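Local coordinates for sterol regulatory element-binding protein cleavage-activating protein (Schizosaccharomyces pombe, PDB 4YHC), which acts as the escort protein required for processing of sre1 when sterol or oxygen is low, this chain being its WD40 domain, at residues A[73-79]-A[91-95]; A[114-120]-A[144-150]; A[281-287]-A[311-317]. The protein carries 9 engineered substitutions. One frame throughout, in Å; residues are numbered along the deposited sequence.

Contact 1 of 3, residues A[73-79]-A[91-95]; sequences MPRTLKA and LFSKD
Lys78 and Ala79 both turn their backbone N-H groups to the carbonyl of Phe92, forming a classic beta bulge where the loop before strand 79-82 joins strand 88-92, within the predicted second WD repeat. Phe92 O receives Lys78 N at 2.7 Å and, on a lone pair in the carbonyl plane, the more distant Ala79 N at 3.3 Å. Phe92 N donates in return to Ala79 O. On the Leu91 side of the strand, Met73 CE meets Leu91 CD1 at 3.8 Å, the two side chains crossing at about a right angle.

Past the bulge, Lys94 lies across a shorter chain. With CG set between its own backbone N and carbonyl carbon (chi1 67°), the rest runs extended across Thr76. CB and then CG pass the hydroxyl, CG coming to 3.5 Å from Thr76 OG1. CD moves on to the methyl, 3.9 Å from Thr76 CG2, and CE stays beside that same carbon. NZ ends 4.0 Å from Arg75 NE, a meeting of like charges, the arginine poorly ordered. The firm link is at the base of the chain: Lys94 N donates to Thr76 OG1 at 2.9 Å, almost straight at 170°.

Contact 2 of 3, residues A[114-120]-A[144-150]; sequences HSKPNSK and ESSGEIQ. Engineered in segment 114-120: Ser115 (natural residue Cys).
Lys116 CE stands above the flat carboxylate of Glu148, nearly level between its two oxygens, at 3.2 Å from Glu148 OE1 and 3.4 Å from Glu148 OE2. The carboxylate of Glu144 lies almost parallel to that of Glu148 but is met differently, the same lysine arriving at its oxygen ends. Lys116 NZ makes a salt bridge to Glu144 OE2 at 3.4 Å and a long one, 3.8 Å, to Glu148 OE2, so one ammonium group probably offsets part of the charge of two acids. The chain reaches them by bending at chi2 (-52°). The third flat group, the Gln150 amide, comes from the opposite direction: its NE2 donates weakly to His114 O, and a water bridges its OE1 to His114 N. The same NE2 also donates weakly to Glu144 OE2.

All three groups spring from the hairpin of strands 136-144 and 148-156, in the predicted third WD repeat. A type I turn from Glu144 to Gly147 forms its tip, and the loop 114-120, which leads into strand 121-127, lies along it. At the end of that loop a two-bond pairing takes over. Ser145 N donates to Lys120 O at 3.0 Å, in the carbonyl plane, and Lys120 N donates to Ser145 OG at 3.1 Å. The serine hydroxyl, placed between its own N and carbonyl carbon (chi1 37°), faces the N-H of Lys120. Ser119 OG probably donates to Glu144 OE1, though the place of that oxygen is doubtful.

Contact 3 of 3, residues A[281-287]-A[311-317]; sequences QFRVSSI and SYIILNK
Gln281 OE1, with the terminal methyl Ile314 CD1 resting against it at 3.5 Å, is gripped by two nitrogens of Arg283. Arg283 NE reaches Gln281 OE1 at 2.7 Å in the carbonyl plane; Arg283 NH2 comes from above that plane at 3.0 Å. The side-on grip helps keep the guanidinium nearly parallel to the ring of Tyr312, the planes 21° apart, with Tyr312 OH 3.7 Å above the guanidinium centre. Extended from CG to NE (chi2 175°, chi3 179°), the arginine runs along the ring, Arg283 CD lying over it, 3.5 Å from Tyr312 CE1. Arg283 NH1 carries salt bridges to Asp329 and Asp331. A leucine in place of Arg283 would probably leave Gln281 OE1 without both donors, Asp329 and Asp331 without this positive partner, and the amide free to turn.

On the side of Val284 and Ile313, Val284 CG2 packs on Leu315 CG, and Leu315 CD2 presses on Ile287 CD1 at 3.4 Å, tighter than usual carbon contact. Val284 and Ile313 exchange two backbone bonds. Farther along, Phe282 O accepts Leu315 N while Phe282 N donates to Asn316 O. Leu315 and Asn316 thus both face Phe282, a classic beta bulge in an antiparallel strand pair.

From the N terminus the chain closes contact 1 before contact 2 opens, and contact 2 before contact 3, so the three stand in series, none nested or crossed. Contact 1 closes the hairpin of strands 79-82 and 88-92, bringing in the loop after strand 63-68; contact 2 brings the loop after strand 106-112 onto the hairpin of the next sheet. Adjoining blades of the WD40 propeller meet here: Lys78 NZ probably bonds to Ser119 O, though the modelled distance is doubtfully short. Contact 3 pairs neighbouring strands 281-292 and 311-317 of a mixed sheet, its centre about 41 Å from that of contact 1, on the opposite side of the chain's centre, and about 37 Å from that of contact 2.

Contact 1 of 3, residues A[73-79]-A[91-95]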
loop_
_atom_site.group_PDB
_atom_site.type_symbol
_atom_site.label_atom_id
_atom_site.label_comp_id
_atom_site.label_asym_id
_atom_site.label_seq_id
_atom_site.Cartn_x
_atom_site.Cartn_y
_atom_site.Cartn_z
ATOM N N MET A 73 15.448 -10.717 -18.013
ATOM C CA MET A 73 14.272 -11.110 -17.229
ATOM C C MET A 73 13.613 -12.317 -17.867
ATOM O O MET A 73 13.705 -12.469 -19.052
ATOM C CB MET A 73 13.208 -10.006 -17.192
ATOM C CG MET A 73 13.559 -8.872 -16.231
ATOM S SD MET A 73 13.373 -9.330 -14.478
ATOM C CE MET A 73 11.638 -9.358 -14.210
ATOM N N PRO A 74 12.877 -13.118 -17.084
ATOM C CA PRO A 74 12.044 -14.154 -17.696
ATOM C C PRO A 74 11.033 -13.580 -18.673
ATOM O O PRO A 74 10.704 -12.426 -18.600
ATOM C CB PRO A 74 11.356 -14.855 -16.497
ATOM C CG PRO A 74 11.563 -13.926 -15.320
ATOM C CD PRO A 74 12.811 -13.123 -15.610
ATOM N N ARG A 75 10.545 -14.395 -19.595
ATOM C CA ARG A 75 9.680 -13.890 -20.640
ATOM C C ARG A 75 8.263 -13.764 -20.134
ATOM O O ARG A 75 7.429 -13.177 -20.807
ATOM C CB ARG A 75 9.779 -14.733 -21.929
ATOM C CG ARG A 75 8.986 -16.022 -21.942
ATOM C CD ARG A 75 8.705 -16.532 -23.360
ATOM N NE ARG A 75 7.289 -16.883 -23.535
ATOM C CZ ARG A 75 6.315 -16.000 -23.763
ATOM N NH1 ARG A 75 6.573 -14.691 -23.871
ATOM N NH2 ARG A 75 5.068 -16.427 -23.889
ATOM N N THR A 76 8.007 -14.291 -18.936
ATOM C CA THR A 76 6.740 -14.108 -18.257
ATOM C C THR A 76 6.996 -13.568 -16.862
ATOM O O THR A 76 7.992 -13.933 -16.195
ATOM C CB THR A 76 5.933 -15.410 -18.120
ATOM O OG1 THR A 76 6.707 -16.408 -17.425
ATOM C CG2 THR A 76 5.504 -15.927 -19.483
ATOM N N LEU A 77 6.073 -12.743 -16.372
ATOM C CA LEU A 77 6.223 -12.216 -14.999
ATOM C C LEU A 77 4.827 -12.081 -14.485
ATOM O O LEU A 77 4.084 -11.230 -14.960
ATOM C CB LEU A 77 6.900 -10.863 -15.035
ATOM C CG LEU A 77 7.868 -10.308 -13.977
ATOM C CD1 LEU A 77 7.585 -8.838 -13.688
ATOM C CD2 LEU A 77 8.003 -11.094 -12.704
ATOM N N LYS A 78 4.451 -12.954 -13.549
ATOM C CA LYS A 78 3.139 -12.920 -13.001
ATOM C C LYS A 78 3.070 -12.112 -11.681
ATOM O O LYS A 78 1.998 -11.695 -11.313
ATOM C CB LYS A 78 2.698 -14.347 -12.658
ATOM C CG LYS A 78 2.376 -15.329 -13.776
ATOM C CD LYS A 78 1.561 -16.498 -13.171
ATOM C CE LYS A 78 0.505 -17.087 -14.086
ATOM N NZ LYS A 78 -0.611 -17.689 -13.294
ATOM N N ALA A 79 4.154 -12.017 -10.908
ATOM C CA ALA A 79 4.064 -11.271 -9.620
ATOM C C ALA A 79 5.435 -10.882 -9.144
ATOM O O ALA A 79 6.438 -11.490 -9.523
ATOM C CB ALA A 79 3.426 -12.120 -8.534
ATOM N N LEU A 91 10.440 -12.627 -7.478
ATOM C CA LEU A 91 9.846 -12.482 -8.802
ATOM C C LEU A 91 9.256 -13.850 -9.214
ATOM O O LEU A 91 9.907 -14.872 -9.052
ATOM C CB LEU A 91 10.900 -12.078 -9.805
ATOM C CG LEU A 91 11.670 -10.775 -9.690
ATOM C CD1 LEU A 91 12.673 -10.707 -10.826
ATOM C CD2 LEU A 91 10.699 -9.607 -9.768
ATOM N N PHE A 92 8.052 -13.855 -9.754
ATOM C CA PHE A 92 7.417 -15.075 -10.190
ATOM C C PHE A 92 7.130 -14.983 -11.663
ATOM O O PHE A 92 6.406 -14.069 -12.118
ATOM C CB PHE A 92 6.064 -15.282 -9.470
ATOM C CG PHE A 92 6.208 -15.753 -8.047
ATOM C CD1 PHE A 92 6.681 -14.892 -7.066
ATOM C CD2 PHE A 92 5.842 -17.072 -7.687
ATOM C CE1 PHE A 92 6.845 -15.326 -5.775
ATOM C CE2 PHE A 92 5.997 -17.494 -6.399
ATOM C CZ PHE A 92 6.522 -16.635 -5.445
ATOM N N SER A 93 7.695 -15.913 -12.426
ATOM C CA SER A 93 7.261 -16.124 -13.813
ATOM C C SER A 93 6.111 -17.134 -13.815
ATOM O O SER A 93 5.590 -17.482 -12.736
ATOM C CB SER A 93 8.445 -16.605 -14.663
ATOM O OG SER A 93 8.899 -17.884 -14.187
ATOM N N LYS A 94 5.684 -17.616 -14.997
ATOM C CA LYS A 94 4.626 -18.595 -15.044
ATOM C C LYS A 94 4.988 -19.921 -14.344
ATOM O O LYS A 94 4.103 -20.569 -13.794
ATOM C CB LYS A 94 4.150 -18.862 -16.484
ATOM C CG LYS A 94 5.174 -19.537 -17.394
ATOM C CD LYS A 94 4.686 -19.674 -18.852
ATOM C CE LYS A 94 5.881 -19.949 -19.780
ATOM N NZ LYS A 94 5.605 -19.721 -21.229
ATOM N N ASP A 95 6.265 -20.300 -14.338
ATOM C CA ASP A 95 6.679 -21.561 -13.725
ATOM C C ASP A 95 7.829 -21.479 -12.748
ATOM O O ASP A 95 8.212 -22.503 -12.177
ATOM C CB ASP A 95 7.026 -22.622 -14.790
ATOM C CG ASP A 95 8.100 -22.195 -15.756
ATOM O OD1 ASP A 95 8.987 -21.395 -15.413
ATOM O OD2 ASP A 95 8.049 -22.679 -16.909
#

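Contact 2 of 3, residues A[114-120]-A[144-150]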
loop_
_atom_site.group_PDB
_atom_site.type_symbol
_atom_site.label_atom_id
_atom_site.label_comp_id
_atom_site.label_asym_id
_atom_site.label_seq_id
_atom_site.Cartn_x
_atom_site.Cartn_y
_atom_site.Cartn_z
ATOM N N HIS A 114 4.102 -24.789 -9.410
ATOM C CA HIS A 114 2.852 -24.964 -10.179
ATOM C C HIS A 114 1.961 -23.698 -10.030
ATOM O O HIS A 114 1.800 -23.137 -8.941
ATOM C CB HIS A 114 2.095 -26.276 -9.795
ATOM C CG HIS A 114 2.651 -27.534 -10.432
ATOM N ND1 HIS A 114 2.628 -27.766 -11.794
ATOM C CD2 HIS A 114 3.234 -28.633 -9.883
ATOM C CE1 HIS A 114 3.174 -28.941 -12.057
ATOM N NE2 HIS A 114 3.547 -29.490 -10.915
ATOM N N SER A 115 1.478 -23.230 -11.173
ATOM C CA SER A 115 0.535 -22.127 -11.316
ATOM C C SER A 115 -0.462 -22.621 -12.323
ATOM O O SER A 115 -0.069 -23.279 -13.261
ATOM C CB SER A 115 1.219 -20.895 -11.940
ATOM O OG SER A 115 1.223 -19.780 -11.085
ATOM N N LYS A 116 -1.724 -22.247 -12.205
ATOM C CA LYS A 116 -2.736 -22.770 -13.113
ATOM C C LYS A 116 -3.122 -21.752 -14.206
ATOM O O LYS A 116 -4.319 -21.563 -14.433
ATOM C CB LYS A 116 -3.985 -23.208 -12.330
ATOM C CG LYS A 116 -3.814 -23.471 -10.830
ATOM C CD LYS A 116 -2.687 -24.439 -10.447
ATOM C CE LYS A 116 -2.545 -24.559 -8.927
ATOM N NZ LYS A 116 -1.158 -24.856 -8.445
ATOM N N PRO A 117 -2.132 -21.122 -14.911
ATOM C CA PRO A 117 -2.448 -20.005 -15.834
ATOM C C PRO A 117 -3.620 -20.325 -16.736
ATOM O O PRO A 117 -3.633 -21.427 -17.265
ATOM C CB PRO A 117 -1.170 -19.838 -16.660
ATOM C CG PRO A 117 -0.425 -21.106 -16.501
ATOM C CD PRO A 117 -0.751 -21.583 -15.125
ATOM N N ASN A 118 -4.581 -19.421 -16.952
ATOM C CA ASN A 118 -4.527 -17.992 -16.582
ATOM C C ASN A 118 -4.927 -17.704 -15.112
ATOM O O ASN A 118 -5.995 -17.141 -14.843
ATOM C CB ASN A 118 -5.448 -17.147 -17.502
ATOM C CG ASN A 118 -5.283 -17.460 -18.982
ATOM O OD1 ASN A 118 -5.677 -18.525 -19.444
ATOM N ND2 ASN A 118 -4.746 -16.509 -19.740
ATOM N N SER A 119 -4.057 -18.081 -14.178
ATOM C CA SER A 119 -4.221 -17.797 -12.773
ATOM C C SER A 119 -3.519 -16.481 -12.518
ATOM O O SER A 119 -2.421 -16.240 -13.017
ATOM C CB SER A 119 -3.600 -18.905 -11.926
ATOM O OG SER A 119 -4.174 -18.923 -10.636
ATOM N N LYS A 120 -4.205 -15.621 -11.791
ATOM C CA LYS A 120 -3.666 -14.387 -11.302
ATOM C C LYS A 120 -3.060 -14.668 -9.906
ATOM O O LYS A 120 -3.671 -15.326 -9.094
ATOM C CB LYS A 120 -4.785 -13.339 -11.230
ATOM C CG LYS A 120 -4.896 -12.465 -12.473
ATOM C CD LYS A 120 -5.320 -13.203 -13.747
ATOM C CE LYS A 120 -4.952 -12.399 -14.994
ATOM N NZ LYS A 120 -5.925 -12.501 -16.118
ATOM N N GLU A 144 -3.729 -17.636 -5.363
ATOM C CA GLU A 144 -4.254 -17.716 -6.721
ATOM C C GLU A 144 -5.699 -17.323 -6.777
ATOM O O GLU A 144 -6.481 -17.625 -5.898
ATOM C CB GLU A 144 -4.111 -19.119 -7.270
ATOM C CG GLU A 144 -2.683 -19.513 -7.580
ATOM C CD GLU A 144 -2.612 -20.939 -8.086
ATOM O OE1 GLU A 144 -3.199 -21.189 -9.185
ATOM O OE2 GLU A 144 -1.995 -21.792 -7.377
ATOM N N SER A 145 -6.065 -16.614 -7.816
ATOM C CA SER A 145 -7.480 -16.213 -7.937
ATOM C C SER A 145 -8.432 -17.407 -7.963
ATOM O O SER A 145 -9.603 -17.276 -7.626
ATOM C CB SER A 145 -7.649 -15.391 -9.181
ATOM O OG SER A 145 -6.795 -15.949 -10.149
ATOM N N SER A 146 -7.875 -18.566 -8.316
ATOM C CA SER A 146 -8.564 -19.851 -8.315
ATOM C C SER A 146 -9.069 -20.249 -6.924
ATOM O O SER A 146 -9.998 -21.020 -6.817
ATOM C CB SER A 146 -7.625 -20.946 -8.881
ATOM O OG SER A 146 -6.636 -21.363 -7.923
ATOM N N GLY A 147 -8.476 -19.723 -5.862
ATOM C CA GLY A 147 -8.867 -20.120 -4.525
ATOM C C GLY A 147 -7.830 -20.965 -3.840
ATOM O O GLY A 147 -7.997 -21.331 -2.702
ATOM N N GLU A 148 -6.738 -21.214 -4.535
ATOM C CA GLU A 148 -5.578 -21.949 -4.024
ATOM C C GLU A 148 -4.621 -21.012 -3.263
ATOM O O GLU A 148 -4.308 -19.941 -3.749
ATOM C CB GLU A 148 -4.872 -22.528 -5.245
ATOM C CG GLU A 148 -4.274 -23.888 -5.105
ATOM C CD GLU A 148 -4.562 -24.761 -6.321
ATOM O OE1 GLU A 148 -5.225 -24.264 -7.273
ATOM O OE2 GLU A 148 -4.134 -25.952 -6.313
ATOM N N ILE A 149 -4.194 -21.407 -2.070
ATOM C CA ILE A 149 -3.190 -20.688 -1.327
ATOM C C ILE A 149 -2.080 -21.645 -0.957
ATOM O O ILE A 149 -2.321 -22.625 -0.218
ATOM C CB ILE A 149 -3.749 -20.137 -0.015
ATOM C CG1 ILE A 149 -4.868 -19.170 -0.294
ATOM C CG2 ILE A 149 -2.665 -19.439 0.782
ATOM C CD1 ILE A 149 -5.625 -18.812 0.945
ATOM N N GLN A 150 -0.858 -21.302 -1.384
ATOM C CA GLN A 150 0.352 -22.052 -1.069
ATOM C C GLN A 150 1.253 -21.282 -0.141
ATOM O O GLN A 150 1.491 -20.053 -0.299
ATOM C CB GLN A 150 1.129 -22.398 -2.336
ATOM C CG GLN A 150 0.276 -23.050 -3.408
ATOM C CD GLN A 150 1.022 -23.348 -4.671
ATOM O OE1 GLN A 150 2.164 -23.767 -4.636
ATOM N NE2 GLN A 150 0.367 -23.153 -5.811
HETATM O O HOH W 1 3.999 -25.327 -6.341
#

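Contact 3 of 3, residues A[281-287]-A[311-317]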
loop_
_atom_site.group_PDB
_atom_site.type_symbol
_atom_site.label_atom_id
_atom_site.label_comp_id
_atom_site.label_asym_id
_atom_site.label_seq_id
_atom_site.Cartn_x
_atom_site.Cartn_y
_atom_site.Cartn_z
ATOM N N GLN A 281 -3.782 -0.129 24.254
ATOM C CA GLN A 281 -4.614 0.613 23.284
ATOM C C GLN A 281 -3.836 1.012 22.052
ATOM O O GLN A 281 -2.832 1.741 22.155
ATOM C CB GLN A 281 -5.086 1.945 23.891
ATOM C CG GLN A 281 -5.974 1.756 25.094
ATOM C CD GLN A 281 -6.447 3.028 25.701
ATOM O OE1 GLN A 281 -5.990 4.134 25.388
ATOM N NE2 GLN A 281 -7.347 2.878 26.631
ATOM N N PHE A 282 -4.316 0.601 20.888
ATOM C CA PHE A 282 -3.783 1.119 19.646
ATOM C C PHE A 282 -4.448 2.449 19.352
ATOM O O PHE A 282 -5.677 2.533 19.038
ATOM C CB PHE A 282 -3.919 0.110 18.548
ATOM C CG PHE A 282 -3.135 0.469 17.310
ATOM C CD1 PHE A 282 -3.595 1.403 16.447
ATOM C CD2 PHE A 282 -1.950 -0.184 17.027
ATOM C CE1 PHE A 282 -2.851 1.778 15.335
ATOM C CE2 PHE A 282 -1.176 0.172 15.915
ATOM C CZ PHE A 282 -1.632 1.180 15.092
ATOM N N ARG A 283 -3.683 3.514 19.452
ATOM C CA ARG A 283 -4.238 4.859 19.308
ATOM C C ARG A 283 -3.754 5.523 18.032
ATOM O O ARG A 283 -2.622 5.273 17.613
ATOM C CB ARG A 283 -3.900 5.749 20.471
ATOM C CG ARG A 283 -4.320 5.244 21.854
ATOM C CD ARG A 283 -3.769 6.218 22.888
ATOM N NE ARG A 283 -4.148 5.830 24.258
ATOM C CZ ARG A 283 -3.602 6.384 25.366
ATOM N NH1 ARG A 283 -2.749 7.397 25.278
ATOM N NH2 ARG A 283 -4.012 5.996 26.557
ATOM N N VAL A 284 -4.656 6.272 17.387
ATOM C CA VAL A 284 -4.362 7.087 16.213
ATOM C C VAL A 284 -4.958 8.450 16.332
ATOM O O VAL A 284 -5.942 8.649 17.062
ATOM C CB VAL A 284 -4.883 6.402 14.894
ATOM C CG1 VAL A 284 -4.303 5.019 14.796
ATOM C CG2 VAL A 284 -6.421 6.374 14.840
ATOM N N SER A 285 -4.373 9.426 15.650
ATOM C CA SER A 285 -4.919 10.759 15.689
ATOM C C SER A 285 -6.040 10.945 14.643
ATOM O O SER A 285 -6.826 11.878 14.789
ATOM C CB SER A 285 -3.855 11.814 15.370
ATOM O OG SER A 285 -2.823 11.824 16.342
ATOM N N SER A 286 -6.084 10.090 13.625
ATOM C CA SER A 286 -7.046 10.231 12.466
ATOM C C SER A 286 -7.114 8.989 11.641
ATOM O O SER A 286 -6.196 8.148 11.737
ATOM C CB SER A 286 -6.768 11.404 11.545
ATOM O OG SER A 286 -5.545 11.305 10.828
ATOM N N ILE A 287 -8.219 8.824 10.892
ATOM C CA ILE A 287 -8.357 7.690 9.980
ATOM C C ILE A 287 -8.786 8.292 8.662
ATOM O O ILE A 287 -9.692 9.164 8.648
ATOM C CB ILE A 287 -9.458 6.738 10.446
ATOM C CG1 ILE A 287 -9.300 6.397 11.908
ATOM C CG2 ILE A 287 -9.502 5.472 9.576
ATOM C CD1 ILE A 287 -10.440 5.546 12.465
ATOM N N SER A 311 -6.842 15.524 20.064
ATOM C CA SER A 311 -7.438 14.294 20.557
ATOM C C SER A 311 -6.932 13.077 19.792
ATOM O O SER A 311 -6.092 13.196 18.904
ATOM C CB SER A 311 -8.955 14.373 20.428
ATOM O OG SER A 311 -9.316 14.785 19.123
ATOM N N TYR A 312 -7.454 11.908 20.146
ATOM C CA TYR A 312 -7.096 10.672 19.470
ATOM C C TYR A 312 -8.224 9.716 19.524
ATOM O O TYR A 312 -9.168 9.904 20.256
ATOM C CB TYR A 312 -5.869 10.029 20.159
ATOM C CG TYR A 312 -6.081 9.642 21.580
ATOM C CD1 TYR A 312 -6.554 8.399 21.923
ATOM C CD2 TYR A 312 -5.766 10.540 22.615
ATOM C CE1 TYR A 312 -6.745 8.034 23.246
ATOM C CE2 TYR A 312 -5.921 10.182 23.948
ATOM C CZ TYR A 312 -6.415 8.956 24.256
ATOM O OH TYR A 312 -6.584 8.619 25.557
ATOM N N ILE A 313 -8.077 8.629 18.806
ATOM C CA ILE A 313 -9.075 7.609 18.691
ATOM C C ILE A 313 -8.425 6.361 19.074
ATOM O O ILE A 313 -7.280 6.081 18.591
ATOM C CB ILE A 313 -9.419 7.550 17.182
ATOM C CG1 ILE A 313 -9.990 8.883 16.727
ATOM C CG2 ILE A 313 -10.308 6.406 16.791
ATOM C CD1 ILE A 313 -9.846 9.102 15.218
ATOM N N ILE A 314 -9.119 5.534 19.852
ATOM C CA ILE A 314 -8.675 4.224 20.142
ATOM C C ILE A 314 -9.269 3.292 19.108
ATOM O O ILE A 314 -10.466 3.044 19.164
ATOM C CB ILE A 314 -9.125 3.780 21.561
ATOM C CG1 ILE A 314 -8.433 4.598 22.627
ATOM C CG2 ILE A 314 -8.905 2.293 21.775
ATOM C CD1 ILE A 314 -9.142 4.527 23.978
ATOM N N LEU A 315 -8.415 2.768 18.183
ATOM C CA LEU A 315 -8.813 1.852 17.143
ATOM C C LEU A 315 -8.951 0.452 17.590
ATOM O O LEU A 315 -9.716 -0.276 17.025
ATOM C CB LEU A 315 -7.777 1.771 16.002
ATOM C CG LEU A 315 -7.760 2.697 14.815
ATOM C CD1 LEU A 315 -6.809 2.088 13.749
ATOM C CD2 LEU A 315 -9.170 2.978 14.316
ATOM N N ASN A 316 -8.149 -0.008 18.530
ATOM C CA ASN A 316 -8.286 -1.364 18.952
ATOM C C ASN A 316 -7.605 -1.528 20.331
ATOM O O ASN A 316 -6.910 -0.619 20.773
ATOM C CB ASN A 316 -7.703 -2.342 17.921
ATOM C CG ASN A 316 -8.163 -3.757 18.125
ATOM O OD1 ASN A 316 -9.067 -4.025 18.951
ATOM N ND2 ASN A 316 -7.552 -4.697 17.386
ATOM N N LYS A 317 -7.890 -2.626 21.010
ATOM C CA LYS A 317 -7.298 -2.847 22.337
ATOM C C LYS A 317 -6.856 -4.271 22.384
ATOM O O LYS A 317 -7.537 -5.122 21.843
ATOM C CB LYS A 317 -8.285 -2.557 23.493
ATOM C CG LYS A 317 -8.775 -1.131 23.553
ATOM C CD LYS A 317 -9.253 -0.676 24.911
ATOM C CE LYS A 317 -10.673 -1.093 25.185
ATOM N NZ LYS A 317 -11.013 -1.005 26.656
HETATM O O HOH W 2 -3.492 12.940 18.634
HETATM O O HOH W 3 -8.736 12.757 16.645
#